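Manganese-containing pseudocatalase (Thermus thermophilus, PDB 2V8T) catalyses the breakdown of hydrogen peroxide to water and dioxygen at a pair of manganese ions held in each subunit. Local coordinates at the interface of chains A and B. Coordinates in Å, arbitrary orientation; residue numbers count along the deposited sequence, not the author numbering. Chains: chain A/B, Manganese-containing pseudocatalase.

Contact 1: the interface of chains A and B. Residues chain A 4-5, 7-9, 72, 75, 267-268; chain B 1-2, 241.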
# COMPACT_ATOMS: atom_id res chain seq x y z
N ARG A 4 -1.33 9.90 31.41
CA ARG A 4 -0.30 10.69 30.73
C ARG A 4 0.32 11.70 31.72
O ARG A 4 -0.39 12.30 32.53
CB ARG A 4 -0.93 11.42 29.56
CG ARG A 4 0.05 12.17 28.69
CD ARG A 4 -0.64 12.75 27.47
NE ARG A 4 0.30 13.39 26.58
CZ ARG A 4 0.10 13.50 25.27
NH1 ARG A 4 -1.00 13.06 24.69
NH2 ARG A 4 1.07 14.04 24.51
N ILE A 5 1.62 11.87 31.57
CA ILE A 5 2.43 12.84 32.30
C ILE A 5 3.02 13.78 31.25
O ILE A 5 3.61 13.33 30.27
CB ILE A 5 3.57 12.13 33.05
CG1 ILE A 5 3.03 11.15 34.08
CG2 ILE A 5 4.51 13.14 33.70
CD1 ILE A 5 4.06 10.12 34.55
N ARG A 7 5.62 15.35 30.37
CA ARG A 7 7.07 15.40 30.45
C ARG A 7 7.63 14.43 29.40
O ARG A 7 7.12 13.32 29.27
CB ARG A 7 7.59 14.91 31.81
CG ARG A 7 7.19 15.79 32.98
CD ARG A 7 8.02 17.06 33.10
NE ARG A 7 9.37 16.75 33.62
CZ ARG A 7 10.28 17.68 33.89
NH1 ARG A 7 10.08 18.95 33.61
NH2 ARG A 7 11.42 17.33 34.47
N LEU A 8 8.70 14.83 28.74
CA LEU A 8 9.48 13.91 27.92
C LEU A 8 10.34 13.05 28.80
O LEU A 8 10.72 13.45 29.91
CB LEU A 8 10.37 14.65 26.94
CG LEU A 8 9.64 15.50 25.91
CD1 LEU A 8 10.65 16.24 25.03
CD2 LEU A 8 8.68 14.65 25.08
N GLN A 9 10.76 11.87 28.31
CA GLN A 9 11.55 10.98 29.15
C GLN A 9 12.92 11.53 29.46
O GLN A 9 13.53 11.15 30.47
CB GLN A 9 11.61 9.56 28.51
CG GLN A 9 12.06 8.52 29.47
CD GLN A 9 11.90 7.08 28.97
OE1 GLN A 9 11.11 6.83 28.09
NE2 GLN A 9 12.62 6.17 29.53
N GLY A 72 6.23 6.70 25.45
CA GLY A 72 7.06 7.86 25.65
C GLY A 72 8.16 7.98 24.64
O GLY A 72 8.72 9.07 24.43
N GLU A 75 6.77 9.67 21.60
CA GLU A 75 6.69 11.08 22.00
C GLU A 75 8.05 11.76 21.86
O GLU A 75 8.16 12.87 21.36
CB GLU A 75 6.16 11.11 23.45
CG GLU A 75 5.97 12.51 23.96
CD GLU A 75 5.57 12.58 25.43
OE1 GLU A 75 5.76 11.54 26.16
OE2 GLU A 75 5.09 13.66 25.84
N THR A 267 12.00 11.33 36.16
CA THR A 267 11.50 12.70 36.19
C THR A 267 11.46 13.35 34.84
O THR A 267 10.60 14.18 34.53
CB THR A 267 12.16 13.56 37.20
OG1 THR A 267 11.52 14.83 37.33
CG2 THR A 267 13.49 13.77 36.77
N GLY A 268 12.39 12.99 33.95
CA GLY A 268 12.39 13.45 32.57
C GLY A 268 12.68 14.90 32.40
O GLY A 268 13.44 15.50 33.16
N MET B 1 5.21 11.38 28.79
CA MET B 1 5.38 9.96 29.22
C MET B 1 4.01 9.43 29.58
O MET B 1 3.06 10.23 29.73
CB MET B 1 6.34 9.82 30.40
CG MET B 1 7.80 9.94 30.03
SD MET B 1 8.90 9.72 31.45
CE MET B 1 8.74 11.30 32.19
N PHE B 2 3.90 8.12 29.78
CA PHE B 2 2.66 7.47 30.07
C PHE B 2 2.81 6.44 31.18
O PHE B 2 3.91 5.88 31.38
CB PHE B 2 2.10 6.80 28.79
CG PHE B 2 1.76 7.81 27.74
CD1 PHE B 2 2.73 8.34 26.89
CD2 PHE B 2 0.44 8.27 27.61
CE1 PHE B 2 2.39 9.33 25.96
CE2 PHE B 2 0.10 9.23 26.67
CZ PHE B 2 1.08 9.78 25.87
N TYR B 241 -2.89 18.59 32.76
CA TYR B 241 -4.08 18.80 31.93
C TYR B 241 -5.29 19.18 32.80
O TYR B 241 -6.40 18.67 32.62
CB TYR B 241 -4.38 17.62 31.01
CG TYR B 241 -3.15 17.07 30.36
CD1 TYR B 241 -2.32 17.87 29.59
CD2 TYR B 241 -2.72 15.76 30.57
CE1 TYR B 241 -1.15 17.39 29.03
CE2 TYR B 241 -1.55 15.28 30.04
CZ TYR B 241 -0.75 16.08 29.27
OH TYR B 241 0.42 15.56 28.75
O HOH W 1 2.80 14.86 26.76

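Contact 2: the interface of chains A and B. Residues chain A 37, 41, 125, 133-135; chain B 37, 41, 125, 133-135.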
# COMPACT_ATOMS: atom_id res chain seq x y z
N MET A 37 7.22 3.49 16.58
CA MET A 37 5.84 3.03 16.37
C MET A 37 5.76 1.52 16.34
O MET A 37 4.78 0.94 16.80
CB MET A 37 5.23 3.60 15.09
CG MET A 37 4.85 5.01 15.14
SD MET A 37 3.31 5.27 16.10
CE MET A 37 2.06 4.58 15.01
N MET A 41 3.78 -0.70 18.99
CA MET A 41 2.56 -1.39 18.64
C MET A 41 2.72 -2.90 18.72
O MET A 41 1.75 -3.62 19.04
CB MET A 41 2.12 -0.93 17.25
CG MET A 41 1.66 0.55 17.22
SD MET A 41 -0.03 0.74 17.91
CE MET A 41 -0.10 2.48 18.42
N VAL A 125 3.43 10.32 10.51
CA VAL A 125 3.46 8.90 10.93
C VAL A 125 4.05 8.04 9.79
O VAL A 125 3.36 7.29 9.10
CB VAL A 125 2.07 8.42 11.37
CG1 VAL A 125 2.23 7.07 12.09
CG2 VAL A 125 1.41 9.43 12.30
N TRP A 133 3.65 4.46 8.26
CA TRP A 133 3.70 3.29 9.11
C TRP A 133 2.48 2.41 8.84
O TRP A 133 1.39 2.93 8.60
CB TRP A 133 3.72 3.73 10.59
CG TRP A 133 3.95 2.60 11.54
CD1 TRP A 133 5.18 2.12 11.92
CD2 TRP A 133 2.99 1.76 12.18
NE1 TRP A 133 5.03 1.05 12.76
CE2 TRP A 133 3.69 0.79 12.92
CE3 TRP A 133 1.58 1.72 12.18
CZ2 TRP A 133 3.06 -0.19 13.65
CZ3 TRP A 133 0.93 0.75 12.92
CH2 TRP A 133 1.67 -0.20 13.64
N ASN A 134 2.63 1.09 8.91
CA ASN A 134 1.54 0.21 8.63
C ASN A 134 1.47 -0.91 9.64
O ASN A 134 2.46 -1.39 10.18
CB ASN A 134 1.23 -0.18 7.26
CG ASN A 134 2.08 -1.29 6.87
OD1 ASN A 134 1.79 -2.42 7.19
ND2 ASN A 134 3.16 -1.02 6.19
N GLY A 135 0.23 -1.36 9.89
CA GLY A 135 -0.02 -2.40 10.86
C GLY A 135 0.57 -3.73 10.61
O GLY A 135 0.65 -4.57 11.51
N MET B 37 -7.72 3.02 16.45
CA MET B 37 -6.34 3.36 16.13
C MET B 37 -6.26 4.75 15.50
O MET B 37 -5.30 5.49 15.72
CB MET B 37 -5.75 2.35 15.16
CG MET B 37 -5.39 1.09 15.82
SD MET B 37 -3.84 1.22 16.82
CE MET B 37 -2.65 1.62 15.54
N MET B 41 -4.34 7.83 17.14
CA MET B 41 -3.10 8.35 16.57
C MET B 41 -3.25 9.77 16.07
O MET B 41 -2.30 10.56 16.11
CB MET B 41 -2.56 7.39 15.51
CG MET B 41 -2.08 6.07 16.11
SD MET B 41 -0.60 6.31 17.14
CE MET B 41 -0.42 4.75 17.90
N VAL B 125 -3.85 -5.57 13.60
CA VAL B 125 -3.88 -4.10 13.45
C VAL B 125 -4.44 -3.76 12.05
O VAL B 125 -3.71 -3.33 11.14
CB VAL B 125 -2.53 -3.47 13.73
CG1 VAL B 125 -2.68 -1.97 13.85
CG2 VAL B 125 -1.89 -4.05 15.00
N TRP B 133 -3.96 -1.06 9.26
CA TRP B 133 -4.02 0.35 9.59
C TRP B 133 -2.80 1.05 9.02
O TRP B 133 -1.71 0.50 9.04
CB TRP B 133 -4.07 0.51 11.12
CG TRP B 133 -4.34 1.93 11.56
CD1 TRP B 133 -5.57 2.50 11.70
CD2 TRP B 133 -3.39 2.94 11.84
NE1 TRP B 133 -5.43 3.83 12.04
CE2 TRP B 133 -4.10 4.12 12.14
CE3 TRP B 133 -1.98 2.98 11.85
CZ2 TRP B 133 -3.47 5.32 12.44
CZ3 TRP B 133 -1.37 4.19 12.18
CH2 TRP B 133 -2.11 5.34 12.45
N ASN B 134 -2.96 2.29 8.58
CA ASN B 134 -1.85 3.01 7.98
C ASN B 134 -1.80 4.45 8.50
O ASN B 134 -2.81 5.10 8.77
CB ASN B 134 -1.52 2.82 6.55
CG ASN B 134 -2.28 3.73 5.77
OD1 ASN B 134 -1.86 4.86 5.60
ND2 ASN B 134 -3.39 3.27 5.21
N GLY B 135 -0.57 4.97 8.59
CA GLY B 135 -0.34 6.31 9.10
C GLY B 135 -0.92 7.42 8.29
O GLY B 135 -1.03 8.55 8.81
O HOH W 2 0.95 10.75 9.13
O HOH W 3 -1.35 -6.49 12.57

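Contact 1: the interface of chains A and B
Strands A:2-4 and B:2-4 of this manganese catalase pair antiparallel, with A:Arg4 bridged to B:Phe2, and next to that bridge A:Ile5 N gives a nearly straight hydrogen bond to B:Met1 O (2.9 Å). The N-terminal amino group of B:Met1 is gripped by three acceptors of chain A. Two are backbone carbonyls, A:Ile5 O and A:Arg7 O, the latter at 2.8 Å. The third is the carboxylate of A:Glu75, whose OE1 offers its syn lone pair to B:Met1 N at 2.7 Å. A:Glu75 reaches this amine from helix 57-85 with CG anti to its backbone N (chi1 -177°) and the chain extended beyond. Its other oxygen, OE2, holds water 1, which also meets A:Arg4 NE and NH2 at the guanidinium edge. Beyond the amine, the B:Met1 chain bends at its thioether (chi3 -79°), a turn that lays SD on A:Gln9 CA at 3.7 Å and brings CE to A:Arg7 CB. A:Arg7 is anchored side-on, NE and NH2 both donating to A:Thr267 O. On the other flank A:Arg4 runs extended alongside B:Phe2, its CG 3.6 Å from ring atom CE2, while ring atom CZ sits over the rim of one guanidinium face, the planes 49° apart. The phenol of B:Tyr241 crosses the same arginine chain almost at right angles, its OH 3.1 Å from A:Arg4 NE, a polar contact well off the N-H, which aims at water 1, also near this OH.

Contact 2: the interface of chains A and B
A:Trp133 and B:Trp133 meet across a local two-fold axis of the manganese catalase interface, in loops joined by an antiparallel bridge between A:Asn134 and B:Asn134. Backbone hydrogen bonds come as a symmetric pair: B:Gly135 N donates to A:Trp133 O at 2.8 Å, and A:Gly135 N does the same to B:Trp133 O. Water extends the pattern on both flanks, water 2 linking A:Val125 N to B:Gly135 O and water 3 linking B:Val125 N to A:Gly135 O.

Aromatic contact is made by the benzo edges of the indoles. The side chains cross at about a right angle, with the indole planes about 50° apart, and meet CE3 to CE3 at 3.8 Å, each CE3 lying in the plane of the opposite ring. Each CG is anti to its backbone N (chi1 -172° in chain A), which carries the indole in to its twin. A:Met37 CB covers one face of A:Trp133, 3.4 Å above the plane towards the rim.

Thioether contacts are tip to tip: A:Met41 SD meets B:Met37 CE at 3.6 Å, and A:Met37 CE meets B:Met41 SD at 3.8 Å. The methyls of A:Met41 and B:Met41 are modelled too close together to be trusted. An alanine in place of A:Met37 would probably open a gap beside B:Met41 SD, leaving that thioether freer to turn. Together these loops and helices 36-49 join the two subunits through backbone bonds around an apolar centre.

Contact 1 and contact 2 belong to one two-fold symmetric interface, with the centres of their C-alpha atoms about 21 Å apart. They share no residues. Contact 2 contains both halves of its symmetric pairs, whereas contact 1 is the N-terminus of chain B held by chain A, and has a twin with the chains exchanged. Both border the metal centre in sequence: A:Gly72 and A:Glu75 of contact 1 flank the manganese ligand A:His73 on helix 57-85, and A:Met37 of contact 2 follows the ligand A:Glu36 on helix 36-49. Subunit pairing within the deposited hexamer may therefore help steady the helices that carry manganese ligands.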